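Local coordinates for protein R.MvaI (Kocuria varians, PDB 2OA9) that acts as a monomeric restriction endonuclease that recognises its DNA target sequence asymmetrically and probably cuts it by metal-dependent hydrolysis, at residues S5-L10 with L163-V168; Q16-V19 with W23-T26; K44-D47 with P52-H55; L198-E203 with L240-V245. One frame throughout, in Å; residues are numbered along the deposited sequence.

Interaction 1 of 4, residues S5-L10 with L163-V168; sequences SEYLNL and LKYIAV
Leu8, which with Tyr7 leans on Tyr165, gives its backbone N to Ser5 OG in a nearly straight bond of 3.1 Å (N-H...O 171°). Ser5 is the N-cap of helix 6-19, and its short hydroxyl side chain suits the place because it can reach back to an amide that no earlier turn of helix would satisfy. The first turn so fixed presents Tyr7 and Leu8 to Tyr165, which stands just before strand 166-176. The two tyrosine side chains run alongside one another, pointing in opposing directions. Tyr165 CE1 comes up at the edge of the Tyr7 ring, near its plane, and lies 3.7 Å from Tyr7 CE2. On the other flank of Tyr165, Leu8 CD1 rests 4.0 Å from CE2 and 4.1 Å from OH. Leu8 chi1 of -173° carries CG away from the backbone N and brings the CD1 methyl to the Tyr165 ring. A glycine in place of Tyr165 would probably open a gap between helix 6-19 and the segment entering strand 166-176 and strip Tyr7 CE2 and Leu8 CD1 of their shared partner. Tyr7 OH hydrogen-bonds instead to Asp53 O, while Leu8 also touches Leu189 and Tyr165 touches Thr191, both of strand 179-192. The contact is thus apolar and undirected, joining the start of helix 6-19 to the residue leading into strand 166-176, an inner strand of the mixed sheet.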
# COMPACT_ATOMS: atom_id res chain seq x y z
N SER A 5 -6.31 1.99 -22.60
CA SER A 5 -5.77 3.26 -22.12
C SER A 5 -4.60 3.73 -22.99
O SER A 5 -3.67 2.95 -23.23
CB SER A 5 -5.29 3.01 -20.66
OG SER A 5 -4.44 4.05 -20.25
N GLU A 6 -4.60 4.98 -23.44
CA GLU A 6 -3.46 5.52 -24.20
C GLU A 6 -2.21 5.52 -23.35
O GLU A 6 -1.14 5.19 -23.82
CB GLU A 6 -3.71 6.97 -24.69
CG GLU A 6 -4.92 7.17 -25.55
CD GLU A 6 -4.78 8.35 -26.49
OE1 GLU A 6 -4.55 9.47 -26.00
OE2 GLU A 6 -4.90 8.16 -27.71
N TYR A 7 -2.34 5.91 -22.10
CA TYR A 7 -1.16 6.00 -21.25
C TYR A 7 -0.55 4.62 -21.00
O TYR A 7 0.66 4.41 -21.12
CB TYR A 7 -1.51 6.66 -19.91
CG TYR A 7 -0.33 6.87 -19.01
CD1 TYR A 7 0.52 7.95 -19.21
CD2 TYR A 7 -0.06 6.00 -17.98
CE1 TYR A 7 1.62 8.16 -18.41
CE2 TYR A 7 1.04 6.22 -17.14
CZ TYR A 7 1.86 7.30 -17.37
OH TYR A 7 2.95 7.52 -16.55
N LEU A 8 -1.41 3.67 -20.68
CA LEU A 8 -0.97 2.33 -20.45
C LEU A 8 -0.32 1.73 -21.69
O LEU A 8 0.65 0.98 -21.59
CB LEU A 8 -2.16 1.48 -19.98
CG LEU A 8 -1.81 0.06 -19.56
CD1 LEU A 8 -0.70 0.03 -18.50
CD2 LEU A 8 -3.03 -0.65 -19.04
N ASN A 9 -0.86 2.01 -22.87
CA ASN A 9 -0.24 1.52 -24.09
C ASN A 9 1.21 1.96 -24.17
O ASN A 9 2.09 1.15 -24.49
CB ASN A 9 -1.03 2.00 -25.31
CG ASN A 9 -0.30 1.76 -26.68
OD1 ASN A 9 -0.18 0.65 -27.10
ND2 ASN A 9 0.11 2.82 -27.32
N LEU A 10 1.46 3.22 -23.88
CA LEU A 10 2.82 3.78 -23.93
C LEU A 10 3.74 3.22 -22.84
O LEU A 10 4.89 2.91 -23.08
CB LEU A 10 2.80 5.33 -23.85
CG LEU A 10 2.27 5.96 -25.15
CD1 LEU A 10 2.00 7.45 -24.97
CD2 LEU A 10 3.22 5.72 -26.33
N LEU A 163 -3.85 5.12 -6.12
CA LEU A 163 -3.08 3.99 -6.65
C LEU A 163 -2.13 4.47 -7.72
O LEU A 163 -2.47 5.36 -8.50
CB LEU A 163 -3.98 2.92 -7.27
CG LEU A 163 -4.69 1.93 -6.36
CD1 LEU A 163 -5.54 1.03 -7.23
CD2 LEU A 163 -3.69 1.12 -5.55
N LYS A 164 -0.95 3.88 -7.74
CA LYS A 164 0.04 4.17 -8.76
C LYS A 164 0.44 2.84 -9.37
O LYS A 164 0.28 1.78 -8.74
CB LYS A 164 1.24 4.89 -8.17
CG LYS A 164 0.90 6.27 -7.59
CD LYS A 164 2.09 6.98 -7.02
CE LYS A 164 1.88 8.50 -6.92
NZ LYS A 164 3.08 9.16 -6.28
N TYR A 165 0.96 2.88 -10.58
CA TYR A 165 1.62 1.73 -11.18
C TYR A 165 2.85 1.29 -10.38
O TYR A 165 3.57 2.10 -9.82
CB TYR A 165 2.00 2.00 -12.65
CG TYR A 165 0.83 2.26 -13.58
CD1 TYR A 165 0.54 3.55 -14.03
CD2 TYR A 165 0.01 1.23 -13.98
CE1 TYR A 165 -0.54 3.78 -14.87
CE2 TYR A 165 -1.04 1.44 -14.81
CZ TYR A 165 -1.31 2.70 -15.26
OH TYR A 165 -2.39 2.87 -16.06
N ILE A 166 3.07 -0.02 -10.33
CA ILE A 166 4.29 -0.58 -9.75
C ILE A 166 4.77 -1.65 -10.72
O ILE A 166 3.94 -2.40 -11.27
CB ILE A 166 4.00 -1.23 -8.38
CG1 ILE A 166 3.59 -0.18 -7.35
CG2 ILE A 166 5.21 -1.97 -7.84
CD1 ILE A 166 2.61 -0.71 -6.36
N ALA A 167 6.08 -1.77 -10.87
CA ALA A 167 6.67 -2.87 -11.64
C ALA A 167 7.60 -3.67 -10.75
O ALA A 167 8.51 -3.13 -10.11
CB ALA A 167 7.40 -2.36 -12.88
N VAL A 168 7.37 -4.97 -10.69
CA VAL A 168 8.24 -5.90 -9.98
C VAL A 168 8.99 -6.70 -11.05
O VAL A 168 8.38 -7.35 -11.88
CB VAL A 168 7.44 -6.83 -9.09
CG1 VAL A 168 8.33 -7.81 -8.37
CG2 VAL A 168 6.56 -6.05 -8.15

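Interaction 2 of 4, residues Q16-V19 with W23-T26; sequences QNVV and WHET. With CD (cadmium ion), chain M.
The imidazole of His24 meets Val18 at its edge: Val18 O lies close to the ring plane, only 9° out of it, and accepts from NE2 at 2.9 Å with an N-H...O angle of 155°. The ring's other nitrogen, ND1, binds a cadmium ion at 2.3 Å, which is why NE2 is left to be the donor. Histidine suits this place because one flat group can serve a carbonyl and a metal at once. Its CG lies beside the backbone N, on the side away from the carbonyl carbon, and this swings the ring toward the helix end. Val18 belongs to the last turn of helix 6-19, where carbonyls run short of helical amides, and the bond from His24 ties that end to strand 24-26 across a short connection; the strand in turn pairs antiparallel with strand 179-192. The donor comes in tilted 19° from the carbonyl plane. Beside the bond, Val18 CG1 passes 4.1 Å from NE2, the two side chains crossing at about a right angle. Helix 33-49 packs on both residues, with Leu41 touching Val18 and His24 alike and Phe38 touching Val18. On the metal side, water 1 sits 2.4 Å from the cadmium and donates to Trp23 O, which holds the water and thereby the ion only indirectly.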
# COMPACT_ATOMS: atom_id res chain seq x y z
N GLN A 16 8.31 -2.93 -22.38
CA GLN A 16 8.62 -3.95 -23.33
C GLN A 16 9.94 -3.66 -24.06
O GLN A 16 10.72 -4.57 -24.30
CB GLN A 16 7.46 -4.08 -24.34
CG GLN A 16 7.68 -5.21 -25.33
CD GLN A 16 7.37 -6.56 -24.73
OE1 GLN A 16 6.20 -6.87 -24.48
NE2 GLN A 16 8.41 -7.37 -24.48
N ASN A 17 10.20 -2.39 -24.38
CA ASN A 17 11.43 -2.01 -25.02
C ASN A 17 12.63 -2.15 -24.11
O ASN A 17 13.69 -2.52 -24.58
CB ASN A 17 11.38 -0.57 -25.51
CG ASN A 17 10.46 -0.39 -26.73
OD1 ASN A 17 10.07 -1.35 -27.39
ND2 ASN A 17 10.12 0.84 -27.01
N VAL A 18 12.46 -1.86 -22.82
CA VAL A 18 13.58 -2.05 -21.89
C VAL A 18 13.86 -3.56 -21.76
O VAL A 18 15.02 -4.03 -21.88
CB VAL A 18 13.28 -1.41 -20.51
CG1 VAL A 18 14.34 -1.86 -19.49
CG2 VAL A 18 13.22 0.06 -20.59
N VAL A 19 12.83 -4.37 -21.56
CA VAL A 19 13.03 -5.81 -21.38
C VAL A 19 13.70 -6.42 -22.62
O VAL A 19 14.68 -7.17 -22.51
CB VAL A 19 11.71 -6.53 -21.03
CG1 VAL A 19 11.86 -8.02 -21.13
CG2 VAL A 19 11.27 -6.19 -19.64
N TRP A 23 21.32 -6.64 -22.92
CA TRP A 23 22.23 -6.13 -21.91
C TRP A 23 22.34 -4.61 -22.00
O TRP A 23 22.58 -4.07 -23.08
CB TRP A 23 23.62 -6.75 -22.12
CG TRP A 23 23.66 -8.20 -21.87
CD1 TRP A 23 23.73 -9.20 -22.80
CD2 TRP A 23 23.63 -8.85 -20.60
NE1 TRP A 23 23.75 -10.43 -22.19
CE2 TRP A 23 23.68 -10.24 -20.83
CE3 TRP A 23 23.56 -8.40 -19.29
CZ2 TRP A 23 23.67 -11.17 -19.80
CZ3 TRP A 23 23.52 -9.31 -18.28
CH2 TRP A 23 23.58 -10.68 -18.53
N HIS A 24 22.16 -3.94 -20.86
CA HIS A 24 22.23 -2.50 -20.76
C HIS A 24 23.40 -2.15 -19.84
O HIS A 24 23.49 -2.68 -18.73
CB HIS A 24 20.93 -1.89 -20.20
CG HIS A 24 19.69 -2.37 -20.88
ND1 HIS A 24 19.36 -2.03 -22.18
CD2 HIS A 24 18.66 -3.12 -20.42
CE1 HIS A 24 18.21 -2.58 -22.50
NE2 HIS A 24 17.74 -3.22 -21.44
N GLU A 25 24.30 -1.29 -20.31
CA GLU A 25 25.42 -0.82 -19.50
C GLU A 25 24.93 0.08 -18.36
O GLU A 25 23.98 0.83 -18.53
CB GLU A 25 26.42 -0.07 -20.39
CG GLU A 25 27.43 0.79 -19.65
CD GLU A 25 28.70 1.02 -20.43
OE1 GLU A 25 28.65 1.22 -21.66
OE2 GLU A 25 29.77 1.01 -19.79
N THR A 26 25.59 0.02 -17.21
CA THR A 26 25.21 0.84 -16.06
C THR A 26 26.38 1.18 -15.12
O THR A 26 27.34 0.40 -15.02
CB THR A 26 24.12 0.11 -15.24
OG1 THR A 26 23.73 0.91 -14.12
CG2 THR A 26 24.65 -1.19 -14.61
CD CD M . 19.87 -0.35 -23.68
O HOH W 1 20.83 -2.33 -24.71

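Interaction 3 of 4, residues K44-D47 with P52-H55; sequences KEED and PDFH. With CD (cadmium ion), chain I; CD (cadmium ion), chain J.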
# COMPACT_ATOMS: atom_id res chain seq x y z
N LYS A 44 14.65 7.13 -20.41
CA LYS A 44 15.05 7.26 -21.81
C LYS A 44 13.95 6.91 -22.80
O LYS A 44 13.86 7.49 -23.86
CB LYS A 44 16.28 6.40 -22.13
CG LYS A 44 17.56 6.89 -21.52
CD LYS A 44 18.67 5.83 -21.60
N GLU A 45 13.10 5.94 -22.46
CA GLU A 45 11.92 5.68 -23.28
C GLU A 45 10.87 6.80 -23.40
O GLU A 45 10.13 6.85 -24.39
CB GLU A 45 11.21 4.41 -22.80
CG GLU A 45 11.92 3.12 -23.13
CD GLU A 45 12.21 2.98 -24.62
OE1 GLU A 45 13.41 3.00 -24.98
OE2 GLU A 45 11.27 2.91 -25.44
N GLU A 46 10.75 7.68 -22.42
CA GLU A 46 9.87 8.86 -22.60
C GLU A 46 10.17 9.61 -23.90
O GLU A 46 9.27 9.89 -24.68
CB GLU A 46 10.00 9.84 -21.44
CG GLU A 46 9.41 9.35 -20.12
CD GLU A 46 9.76 10.26 -18.95
OE1 GLU A 46 10.36 11.35 -19.18
OE2 GLU A 46 9.44 9.89 -17.79
N ASP A 47 11.44 9.92 -24.12
CA ASP A 47 11.87 10.63 -25.33
C ASP A 47 11.66 9.80 -26.59
O ASP A 47 11.15 10.30 -27.60
CB ASP A 47 13.36 11.00 -25.20
N PRO A 52 4.26 10.99 -22.21
CA PRO A 52 4.24 11.77 -20.97
C PRO A 52 5.08 11.04 -19.95
O PRO A 52 5.52 9.92 -20.17
CB PRO A 52 2.76 11.78 -20.56
CG PRO A 52 2.15 10.58 -21.23
CD PRO A 52 2.94 10.37 -22.50
N ASP A 53 5.30 11.67 -18.81
CA ASP A 53 6.27 11.18 -17.87
C ASP A 53 5.79 9.90 -17.24
O ASP A 53 4.62 9.78 -16.90
CB ASP A 53 6.57 12.24 -16.82
CG ASP A 53 7.31 13.40 -17.39
OD1 ASP A 53 8.05 13.21 -18.38
OD2 ASP A 53 7.20 14.57 -16.95
N PHE A 54 6.71 8.95 -17.13
CA PHE A 54 6.49 7.70 -16.42
C PHE A 54 7.09 7.90 -15.05
O PHE A 54 8.04 7.22 -14.67
CB PHE A 54 7.19 6.55 -17.13
CG PHE A 54 6.77 6.33 -18.58
CD1 PHE A 54 7.72 6.19 -19.58
CD2 PHE A 54 5.44 6.19 -18.91
CE1 PHE A 54 7.35 5.96 -20.90
CE2 PHE A 54 5.06 5.97 -20.25
CZ PHE A 54 6.01 5.84 -21.23
N HIS A 55 6.57 8.86 -14.30
CA HIS A 55 7.11 9.15 -12.99
C HIS A 55 6.24 8.49 -11.94
O HIS A 55 5.10 8.08 -12.21
CB HIS A 55 7.18 10.67 -12.78
CG HIS A 55 8.20 11.36 -13.64
ND1 HIS A 55 8.44 12.71 -13.55
CD2 HIS A 55 9.02 10.89 -14.61
CE1 HIS A 55 9.38 13.04 -14.42
NE2 HIS A 55 9.75 11.95 -15.07
CD CD I . 10.81 11.98 -17.04
CD CD J . 8.94 15.36 -18.25
O HOH W 2 10.61 14.25 -17.16
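Glu46, on helix 33-49, closes down on the loop residues Asp53, Phe54 and His55 in the region of the PD-(D/E)XK nuclease motif: Pro52 and Asp53 probably form its PD element, with Glu58 in the next strand probably the following acid. The inner half is tight. Glu46 CG packs 3.6 Å from Phe54 CD1, and Pro52 O stands over the centre of one face of the Phe54 ring, which also reaches Leu11 and Ala14 of helix 6-19. A large hydrophobic ring suits this slot between two helices. Phe54 N donates to Glu46 OE2 at 3.0 Å, approaching from above the carboxylate plane. The Glu46 chain, extended beyond CG (chi2 171°), carries its carboxylate on to the metals. The side where His55 and Asp53 lie faces solvent, with less side-chain packing. Both Glu46 oxygens and His55 NE2, the latter at 2.2 Å, bind one cadmium, and Glu43 completes its protein ligands. Asp53 grips a second cadmium with OD1 and OD2; in another crystal it binds calcium. Water 2 bridges the ions; Glu46 OE1 and Asp53 OD1, 3.1 Å apart, are not hydrogen-bonded but each bind a cadmium. Asp53 CB sits 3.5 Å above the centre of the His55 ring.

Interaction 4 of 4, residues L198-E203 with L240-V245; sequences LCRGIE and LEYGEV
Tyr242 points its CB at the helix bearing Arg200 and Gly201, and the ring beyond it lies along that helix. Chi1 of -67° points the ring at the helix, and its turn about CB-CG puts the CD1-CE1 edge nearest. CD1 is the first ring atom to arrive, 4.0 Å from Arg200 NH1. CE1 goes deepest, 3.3 Å from Gly201 CA, and CZ and OH follow, each 3.5 Å from that same CA. Glycine fits here because a CB on it would nearly collide with CE1. The Arg200 side chain comes across at a slant, but its guanidinium plane is turned only 19° from the ring plane, and on one face of the ring Glu241 CG lies offset toward the rim. At the tip, Tyr242 OH hydrogen-bonds to Asp206 OD2 and Asn204 ND2. A phenylalanine here would probably leave Asp206 and Asn204 without their shared hydroxyl, and the ring freer to turn. Two waters extend the link from Arg200. Water 3 accepts from Arg200 NH1 at 3.2 Å and donates to Glu241 OE2 at 2.7 Å; water 4 accepts from Arg200 NH2 and donates to Glu241 O at 2.8 Å. Glu241 and Asp206 also bind a cadmium ion. Helix 195-204 is backed on its other side by Ile123 and Ile125 of strand 119-126 and by Leu155 of helix 152-162, while after Tyr242 the chain passes through Gly243 into strand 244-248, which pairs antiparallel with strand 179-192.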
# COMPACT_ATOMS: atom_id res chain seq x y z
N LEU A 198 -9.38 -5.68 -2.16
CA LEU A 198 -8.85 -5.07 -0.96
C LEU A 198 -9.47 -5.69 0.26
O LEU A 198 -8.78 -6.05 1.20
CB LEU A 198 -9.10 -3.57 -0.97
CG LEU A 198 -8.73 -2.80 0.29
CD1 LEU A 198 -7.24 -2.63 0.32
CD2 LEU A 198 -9.42 -1.43 0.39
N CYS A 199 -10.80 -5.79 0.26
CA CYS A 199 -11.50 -6.33 1.39
C CYS A 199 -11.24 -7.83 1.57
O CYS A 199 -11.12 -8.27 2.70
CB CYS A 199 -12.98 -6.06 1.26
SG CYS A 199 -13.41 -4.30 1.45
N ARG A 200 -11.14 -8.58 0.48
CA ARG A 200 -10.75 -9.99 0.60
C ARG A 200 -9.37 -10.12 1.23
O ARG A 200 -9.13 -10.94 2.10
CB ARG A 200 -10.74 -10.74 -0.75
CG ARG A 200 -12.10 -10.96 -1.36
CD ARG A 200 -12.00 -11.84 -2.65
NE ARG A 200 -11.17 -11.28 -3.74
CZ ARG A 200 -9.84 -11.52 -3.99
NH1 ARG A 200 -9.13 -12.33 -3.25
NH2 ARG A 200 -9.22 -10.96 -5.02
N GLY A 201 -8.47 -9.24 0.84
CA GLY A 201 -7.13 -9.27 1.38
C GLY A 201 -7.04 -8.97 2.85
O GLY A 201 -6.26 -9.58 3.55
N ILE A 202 -7.90 -8.06 3.33
CA ILE A 202 -8.04 -7.85 4.77
C ILE A 202 -8.55 -9.11 5.47
O ILE A 202 -7.97 -9.57 6.45
CB ILE A 202 -8.94 -6.60 5.04
CG1 ILE A 202 -8.25 -5.33 4.56
CG2 ILE A 202 -9.22 -6.50 6.57
CD1 ILE A 202 -9.14 -4.11 4.50
N GLU A 203 -9.63 -9.72 4.96
CA GLU A 203 -10.19 -10.95 5.54
C GLU A 203 -9.15 -12.07 5.61
O GLU A 203 -9.11 -12.85 6.55
CB GLU A 203 -11.35 -11.51 4.68
CG GLU A 203 -12.53 -10.60 4.56
CD GLU A 203 -13.71 -11.31 3.90
OE1 GLU A 203 -13.56 -11.94 2.82
OE2 GLU A 203 -14.83 -11.19 4.45
N LEU A 240 0.88 -8.81 -5.81
CA LEU A 240 0.73 -9.58 -7.03
C LEU A 240 -0.31 -10.68 -6.93
O LEU A 240 -0.76 -11.20 -7.94
CB LEU A 240 2.06 -10.18 -7.49
CG LEU A 240 3.19 -9.15 -7.67
CD1 LEU A 240 4.45 -9.82 -8.10
CD2 LEU A 240 2.78 -8.05 -8.70
N GLU A 241 -0.73 -11.02 -5.73
CA GLU A 241 -1.85 -11.97 -5.55
C GLU A 241 -3.21 -11.31 -5.77
O GLU A 241 -4.16 -11.93 -6.24
CB GLU A 241 -1.79 -12.57 -4.14
CG GLU A 241 -3.03 -13.34 -3.63
CD GLU A 241 -2.90 -13.90 -2.22
OE1 GLU A 241 -1.81 -13.93 -1.67
OE2 GLU A 241 -3.93 -14.32 -1.65
N TYR A 242 -3.30 -10.03 -5.41
CA TYR A 242 -4.58 -9.31 -5.40
C TYR A 242 -4.83 -8.36 -6.56
O TYR A 242 -5.99 -8.08 -6.88
CB TYR A 242 -4.71 -8.49 -4.11
CG TYR A 242 -4.84 -9.39 -2.92
CD1 TYR A 242 -6.09 -9.85 -2.50
CD2 TYR A 242 -3.71 -9.87 -2.23
CE1 TYR A 242 -6.22 -10.72 -1.46
CE2 TYR A 242 -3.81 -10.75 -1.16
CZ TYR A 242 -5.08 -11.17 -0.76
OH TYR A 242 -5.23 -12.02 0.25
N GLY A 243 -3.77 -7.85 -7.16
CA GLY A 243 -3.92 -6.78 -8.15
C GLY A 243 -4.10 -7.33 -9.55
O GLY A 243 -3.87 -8.53 -9.80
N GLU A 244 -4.53 -6.46 -10.46
CA GLU A 244 -4.46 -6.74 -11.89
C GLU A 244 -3.00 -6.56 -12.26
O GLU A 244 -2.42 -5.52 -12.01
CB GLU A 244 -5.35 -5.76 -12.65
CG GLU A 244 -5.31 -5.89 -14.18
CD GLU A 244 -5.62 -7.29 -14.69
OE1 GLU A 244 -6.39 -8.01 -14.02
OE2 GLU A 244 -5.09 -7.69 -15.75
N VAL A 245 -2.40 -7.56 -12.91
CA VAL A 245 -0.99 -7.54 -13.21
C VAL A 245 -0.75 -8.02 -14.64
O VAL A 245 -1.28 -9.04 -15.02
CB VAL A 245 -0.22 -8.48 -12.26
CG1 VAL A 245 1.26 -8.48 -12.64
CG2 VAL A 245 -0.40 -8.06 -10.83
O HOH W 3 -6.34 -13.68 -2.67
O HOH W 4 -6.73 -12.66 -5.42

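How the interactions relate
Interactions 1 and 2 hold opposite ends of helix 6-19: the first is a surface contact of apolar side chains, the second a buried one made by a single hydrogen bond beside a metal. Interaction 3 touches both. Asn17 ND2 meets Glu45 OE2 at 2.8 Å, and Pro52 packs on Tyr7, so helices 6-19 and 33-49 and the metal-binding loop form one cluster. In interaction 3, partly buried, a glutamate and a histidine share one cadmium across the segments, with an aspartate on a second. Interaction 4, its centre about 30 Å from that of interaction 2, is buried and relies on a tyrosine fitted against glycine, with waters at its rim; interactions 1, 2 and 4 all reach the same mixed sheet.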